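Local structure of putative amidohydrolase (Unidentified, 3FEQ) at residues 114-117 / 118-122; 335-338 / 339-343. The protein probably acts as a zinc-dependent prolidase of the amidohydrolase superfamily, hydrolysing dipeptides that end in proline. All blocks are in the same frame, centred on the assembly; numbering follows the deposited sequence.

How the interactions relate
Interactions 1 and 2 are two short helical stretches, each with the residues that lead out of it, on opposite sides of the chain's centre. Their own centres are about 32 Å apart and their nearest atoms about 19 Å apart, so neither touches the other. Both belong to the amidohydrolase domain, interaction 1 coming first along the chain. Residues 114-122 take in almost all of helix 113-120 and the turn that ends it; S114, L115 and A118 pack on a second subunit, whereas 335-343 is covered by helices of its own chain. In interaction 2 the side chain of E335 is about 12 Å from a bound zinc ion, too far to be a ligand.

Interaction 1: 114-117 / 118-122; sequences SLMQ and AVETG
M116 and E120, one helical turn apart, lie side by side and point the same way. M116 places CG anti to its backbone N (chi1 173°), and this methylene comes 3.7 Å from E120 OE2, a carbon-to-oxygen contact. A water joins the two residues: it donates to E120 OE2 at 3.1 Å and to M116 O at 3.3 Å, so the carboxylate is tied back to the carbonyl that also accepts from E120 N. E120 also meets the side chain of Q117 at an angle, amide and carboxylate planes 80° apart, with Q117 NE2 3.8 Å from E120 OE1.

The last turn is closed by T121, which grips Q117 O twice. T121 N donates to Q117 O over 2.9 Å, nearly in line with the C=O bond. T121 OG1 reaches the same Q117 O, also from 2.9 Å, but tilted out of the carbonyl plane; chi1 of 59° sets the hydroxyl between the backbone N and carbonyl carbon, facing back up the helix. G122 takes positive phi, and G122 N bonds to V119 O at 2.9 Å, one of the two bonds back into the last turn that make a Schellman motif.

Helix 113-120 is the crossover of a beta-alpha-beta unit between strands 102-107 and 128-129. L115 and A118 pack against I84 and L85 of a second subunit, while M116 rests on P131 and T187 of its own chain.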
ATOM      1  N   SER C 114      -3.221 -22.110  20.688  1.00 47.32           N
ATOM      2  CA  SER C 114      -3.789 -21.565  21.936  1.00 48.62           C
ATOM      3  C   SER C 114      -4.803 -22.506  22.590  1.00 50.27           C
ATOM      4  O   SER C 114      -4.825 -22.644  23.819  1.00 51.41           O
ATOM      5  CB  SER C 114      -4.446 -20.190  21.745  1.00 39.82           C
ATOM      6  OG  SER C 114      -4.192 -19.644  20.471  1.00 54.58           O
ATOM      7  N   LEU C 115      -5.661 -23.121  21.778  1.00 44.34           N
ATOM      8  CA  LEU C 115      -6.685 -24.014  22.314  1.00 42.03           C
ATOM      9  C   LEU C 115      -6.055 -25.283  22.865  1.00 42.75           C
ATOM     10  O   LEU C 115      -6.434 -25.778  23.919  1.00 42.01           O
ATOM     11  CB  LEU C 115      -7.703 -24.371  21.241  1.00 39.98           C
ATOM     12  CG  LEU C 115      -9.162 -24.061  21.576  1.00 36.66           C
ATOM     13  CD1 LEU C 115     -10.076 -24.856  20.679  1.00 38.92           C
ATOM     14  CD2 LEU C 115      -9.464 -24.357  23.013  1.00 33.58           C
ATOM     15  N   MET C 116      -5.073 -25.793  22.141  1.00 41.14           N
ATOM     16  CA  MET C 116      -4.309 -26.937  22.575  1.00 36.51           C
ATOM     17  C   MET C 116      -3.704 -26.676  23.942  1.00 40.79           C
ATOM     18  O   MET C 116      -3.793 -27.515  24.830  1.00 51.25           O
ATOM     19  CB  MET C 116      -3.220 -27.209  21.548  1.00 42.06           C
ATOM     20  CG  MET C 116      -2.228 -28.259  21.929  1.00 31.25           C
ATOM     21  SD  MET C 116      -0.982 -28.251  20.664  1.00 31.44           S
ATOM     22  CE  MET C 116      -0.550 -29.998  20.577  1.00 56.03           C
ATOM     23  N   GLN C 117      -3.116 -25.496  24.109  1.00 46.51           N
ATOM     24  CA  GLN C 117      -2.505 -25.077  25.369  1.00 42.43           C
ATOM     25  C   GLN C 117      -3.509 -24.967  26.494  1.00 40.83           C
ATOM     26  O   GLN C 117      -3.221 -25.339  27.625  1.00 45.86           O
ATOM     27  CB  GLN C 117      -1.832 -23.719  25.188  1.00 52.57           C
ATOM     28  CG  GLN C 117      -0.558 -23.792  24.416  1.00 52.78           C
ATOM     29  CD  GLN C 117       0.392 -24.741  25.055  1.00 59.12           C
ATOM     30  OE1 GLN C 117       0.970 -24.435  26.096  1.00 73.11           O
ATOM     31  NE2 GLN C 117       0.508 -25.937  24.488  1.00 56.29           N
ATOM     32  N   ALA C 118      -4.673 -24.416  26.179  1.00 39.48           N
ATOM     33  CA  ALA C 118      -5.739 -24.242  27.145  1.00 34.03           C
ATOM     34  C   ALA C 118      -6.164 -25.561  27.796  1.00 38.38           C
ATOM     35  O   ALA C 118      -6.400 -25.603  29.006  1.00 44.26           O
ATOM     36  CB  ALA C 118      -6.923 -23.559  26.495  1.00 35.02           C
ATOM     37  N   VAL C 119      -6.245 -26.637  27.017  1.00 31.40           N
ATOM     38  CA  VAL C 119      -6.554 -27.925  27.616  1.00 31.93           C
ATOM     39  C   VAL C 119      -5.367 -28.518  28.349  1.00 36.37           C
ATOM     40  O   VAL C 119      -5.536 -29.016  29.449  1.00 49.01           O
ATOM     41  CB  VAL C 119      -7.230 -28.946  26.655  1.00 35.11           C
ATOM     42  CG1 VAL C 119      -8.279 -28.265  25.825  1.00 14.40           C
ATOM     43  CG2 VAL C 119      -6.215 -29.686  25.774  1.00 38.10           C
ATOM     44  N   GLU C 120      -4.164 -28.372  27.792  1.00 39.22           N
ATOM     45  CA  GLU C 120      -2.956 -28.952  28.392  1.00 46.97           C
ATOM     46  C   GLU C 120      -2.554 -28.340  29.723  1.00 46.35           C
ATOM     47  O   GLU C 120      -1.995 -29.015  30.573  1.00 54.31           O
ATOM     48  CB  GLU C 120      -1.775 -28.889  27.431  1.00 52.01           C
ATOM     49  CG  GLU C 120      -1.607 -30.159  26.617  1.00 78.14           C
ATOM     50  CD  GLU C 120      -0.544 -30.035  25.543  1.00 90.66           C
ATOM     51  OE1 GLU C 120       0.524 -29.448  25.833  1.00 93.30           O
ATOM     52  OE2 GLU C 120      -0.778 -30.534  24.417  1.00 91.00           O
ATOM     53  N   THR C 121      -2.819 -27.057  29.901  1.00 40.16           N
ATOM     54  CA  THR C 121      -2.558 -26.426  31.169  1.00 37.38           C
ATOM     55  C   THR C 121      -3.793 -26.522  32.057  1.00 41.25           C
ATOM     56  O   THR C 121      -3.799 -26.057  33.195  1.00 48.52           O
ATOM     57  CB  THR C 121      -2.178 -24.971  30.969  1.00 38.10           C
ATOM     58  OG1 THR C 121      -3.241 -24.294  30.295  1.00 50.67           O
ATOM     59  CG2 THR C 121      -0.920 -24.877  30.138  1.00 37.28           C
ATOM     60  N   GLY C 122      -4.846 -27.123  31.525  1.00 38.51           N
ATOM     61  CA  GLY C 122      -6.034 -27.394  32.307  1.00 30.64           C
ATOM     62  C   GLY C 122      -6.877 -26.166  32.525  1.00 44.95           C
ATOM     63  O   GLY C 122      -7.624 -26.090  33.495  1.00 57.57           O
TER
HETATM   64  O   HOH W   1      -3.857 -30.591  23.778  1.00 37.83           O

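Interaction 2: 335-338 / 339-343; sequences EFRI and RAEVL
E335 meets R339 one turn further along the helix in a salt bridge. With CG anti to the backbone N and the chain bent at chi2 (82°), its carboxylate swings over to the arginine, which runs extended from CG to NE. E335 OE1 offers its anti lone pair to R339 NE at 2.6 Å, close to the guanidinium plane, and takes a weak second bond from R339 NH2 at 3.3 Å. The two flat groups are turned 74° to each other, and OE1 alone, at the guanidinium edge, carries both bonds while OE2 accepts from V275 N. R339 NH1 gives a weak hydrogen bond to G319 O. In the backbone R339 N donates to E335 O at 3.1 Å, so this pair is joined through both main chain and side chains.

F336 O accepts from A340 N at 2.8 Å. The F336 ring leaves the turn to meet F61 edge-to-face and F320 at an inclined angle. Sequence and family place this short helix in the TIM-barrel-like amidohydrolase domain, where it lies against helices 274-282, 302-314 and 345-351.

R337 O accepts from E341 N at 2.9 Å. The side chains of the two cross, guanidinium and carboxylate planes 89° apart, and meet through R337 CG, 3.7 Å from E341 OE2. Their charged ends do not touch, R337 NE standing 4.7 Å from E341 OE2, and E341 pairs instead through OE1 with R305.

I338 lays its side chain on L274, V275 and D278 of helix 274-282, and also touches R305. V342 likewise packs on R305 and on E309 of helix 302-314.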
ATOM      1  N   GLU C 335     -20.695 -42.951  15.058  1.00 41.38           N
ATOM      2  CA  GLU C 335     -19.786 -43.405  14.006  1.00 47.56           C
ATOM      3  C   GLU C 335     -19.212 -44.802  14.293  1.00 43.96           C
ATOM      4  O   GLU C 335     -18.932 -45.562  13.372  1.00 39.45           O
ATOM      5  CB  GLU C 335     -18.685 -42.364  13.748  1.00 44.42           C
ATOM      6  CG  GLU C 335     -17.576 -42.786  12.769  1.00 52.88           C
ATOM      7  CD  GLU C 335     -17.941 -42.614  11.300  1.00 61.10           C
ATOM      8  OE1 GLU C 335     -17.323 -43.295  10.452  1.00 65.94           O
ATOM      9  OE2 GLU C 335     -18.834 -41.800  10.988  1.00 61.36           O
ATOM     10  N   PHE C 336     -19.095 -45.149  15.571  1.00 44.53           N
ATOM     11  CA  PHE C 336     -18.758 -46.507  15.978  1.00 42.75           C
ATOM     12  C   PHE C 336     -19.739 -47.543  15.433  1.00 49.94           C
ATOM     13  O   PHE C 336     -19.324 -48.552  14.859  1.00 47.07           O
ATOM     14  CB  PHE C 336     -18.715 -46.615  17.498  1.00 46.09           C
ATOM     15  CG  PHE C 336     -17.418 -46.166  18.103  1.00 50.97           C
ATOM     16  CD1 PHE C 336     -16.225 -46.810  17.794  1.00 47.97           C
ATOM     17  CD2 PHE C 336     -17.389 -45.111  18.995  1.00 34.46           C
ATOM     18  CE1 PHE C 336     -15.014 -46.386  18.361  1.00 48.40           C
ATOM     19  CE2 PHE C 336     -16.190 -44.695  19.563  1.00 38.05           C
ATOM     20  CZ  PHE C 336     -15.007 -45.340  19.258  1.00 40.64           C
ATOM     21  N   ARG C 337     -21.037 -47.302  15.608  1.00 45.86           N
ATOM     22  CA  ARG C 337     -22.031 -48.271  15.149  1.00 50.73           C
ATOM     23  C   ARG C 337     -22.045 -48.427  13.630  1.00 54.64           C
ATOM     24  O   ARG C 337     -22.068 -49.540  13.118  1.00 55.98           O
ATOM     25  CB  ARG C 337     -23.428 -47.950  15.681  1.00 50.00           C
ATOM     26  CG  ARG C 337     -24.320 -49.189  15.856  1.00 61.47           C
ATOM     27  CD  ARG C 337     -25.007 -49.227  17.219  1.00 62.48           C
ATOM     28  NE  ARG C 337     -26.364 -48.711  17.123  1.00 87.52           N
ATOM     29  CZ  ARG C 337     -26.696 -47.424  17.210  1.00103.59           C
ATOM     30  NH1 ARG C 337     -25.771 -46.496  17.437  1.00 97.81           N
ATOM     31  NH2 ARG C 337     -27.969 -47.064  17.082  1.00113.48           N
ATOM     32  N   ILE C 338     -21.979 -47.306  12.922  1.00 55.91           N
ATOM     33  CA  ILE C 338     -21.929 -47.304  11.464  1.00 51.13           C
ATOM     34  C   ILE C 338     -20.770 -48.149  10.959  1.00 52.87           C
ATOM     35  O   ILE C 338     -20.922 -48.958  10.042  1.00 57.67           O
ATOM     36  CB  ILE C 338     -21.815 -45.873  10.925  1.00 41.97           C
ATOM     37  CG1 ILE C 338     -23.033 -45.071  11.364  1.00 50.19           C
ATOM     38  CG2 ILE C 338     -21.723 -45.862   9.421  1.00 31.37           C
ATOM     39  CD1 ILE C 338     -22.891 -43.589  11.163  1.00 54.94           C
ATOM     40  N   ARG C 339     -19.622 -47.995  11.596  1.00 49.28           N
ATOM     41  CA  ARG C 339     -18.448 -48.731  11.176  1.00 58.05           C
ATOM     42  C   ARG C 339     -18.485 -50.194  11.601  1.00 58.20           C
ATOM     43  O   ARG C 339     -17.993 -51.066  10.883  1.00 56.04           O
ATOM     44  CB  ARG C 339     -17.192 -48.050  11.689  1.00 48.91           C
ATOM     45  CG  ARG C 339     -16.991 -46.716  11.072  1.00 50.02           C
ATOM     46  CD  ARG C 339     -15.565 -46.351  11.143  1.00 62.94           C
ATOM     47  NE  ARG C 339     -15.361 -44.977  10.738  1.00 56.14           N
ATOM     48  CZ  ARG C 339     -14.211 -44.520  10.274  1.00 57.23           C
ATOM     49  NH1 ARG C 339     -13.181 -45.340  10.129  1.00 65.26           N
ATOM     50  NH2 ARG C 339     -14.092 -43.244   9.961  1.00 73.09           N
ATOM     51  N   ALA C 340     -19.081 -50.454  12.762  1.00 54.31           N
ATOM     52  CA  ALA C 340     -19.219 -51.808  13.258  1.00 51.44           C
ATOM     53  C   ALA C 340     -20.137 -52.618  12.351  1.00 52.89           C
ATOM     54  O   ALA C 340     -19.919 -53.803  12.144  1.00 58.00           O
ATOM     55  CB  ALA C 340     -19.747 -51.797  14.666  1.00 53.11           C
ATOM     56  N   GLU C 341     -21.134 -51.964  11.774  1.00 50.41           N
ATOM     57  CA  GLU C 341     -22.138 -52.662  10.997  1.00 50.47           C
ATOM     58  C   GLU C 341     -21.579 -53.163   9.682  1.00 51.82           C
ATOM     59  O   GLU C 341     -22.198 -53.976   9.010  1.00 61.59           O
ATOM     60  CB  GLU C 341     -23.335 -51.760  10.721  1.00 51.87           C
ATOM     61  CG  GLU C 341     -24.309 -51.641  11.874  1.00 66.19           C
ATOM     62  CD  GLU C 341     -25.321 -50.533  11.655  1.00 82.29           C
ATOM     63  OE1 GLU C 341     -25.496 -50.098  10.495  1.00 84.94           O
ATOM     64  OE2 GLU C 341     -25.945 -50.093  12.643  1.00 92.12           O
ATOM     65  N   VAL C 342     -20.427 -52.657   9.286  1.00 50.39           N
ATOM     66  CA  VAL C 342     -19.880 -53.065   8.007  1.00 50.72           C
ATOM     67  C   VAL C 342     -18.664 -53.922   8.230  1.00 54.02           C
ATOM     68  O   VAL C 342     -18.599 -55.032   7.722  1.00 60.03           O
ATOM     69  CB  VAL C 342     -19.528 -51.873   7.120  1.00 50.95           C
ATOM     70  CG1 VAL C 342     -18.864 -52.340   5.846  1.00 45.43           C
ATOM     71  CG2 VAL C 342     -20.775 -51.069   6.815  1.00 52.51           C
ATOM     72  N   LEU C 343     -17.708 -53.407   9.003  1.00 53.27           N
ATOM     73  CA  LEU C 343     -16.538 -54.176   9.415  1.00 54.92           C
ATOM     74  C   LEU C 343     -16.814 -54.611  10.846  1.00 58.25           C
ATOM     75  O   LEU C 343     -17.712 -54.081  11.469  1.00 55.10           O
ATOM     76  CB  LEU C 343     -15.284 -53.304   9.334  1.00 52.16           C
ATOM     77  CG  LEU C 343     -15.275 -52.226   8.236  1.00 55.65           C
ATOM     78  CD1 LEU C 343     -14.362 -51.074   8.607  1.00 68.29           C
ATOM     79  CD2 LEU C 343     -14.899 -52.763   6.852  1.00 49.18           C
TER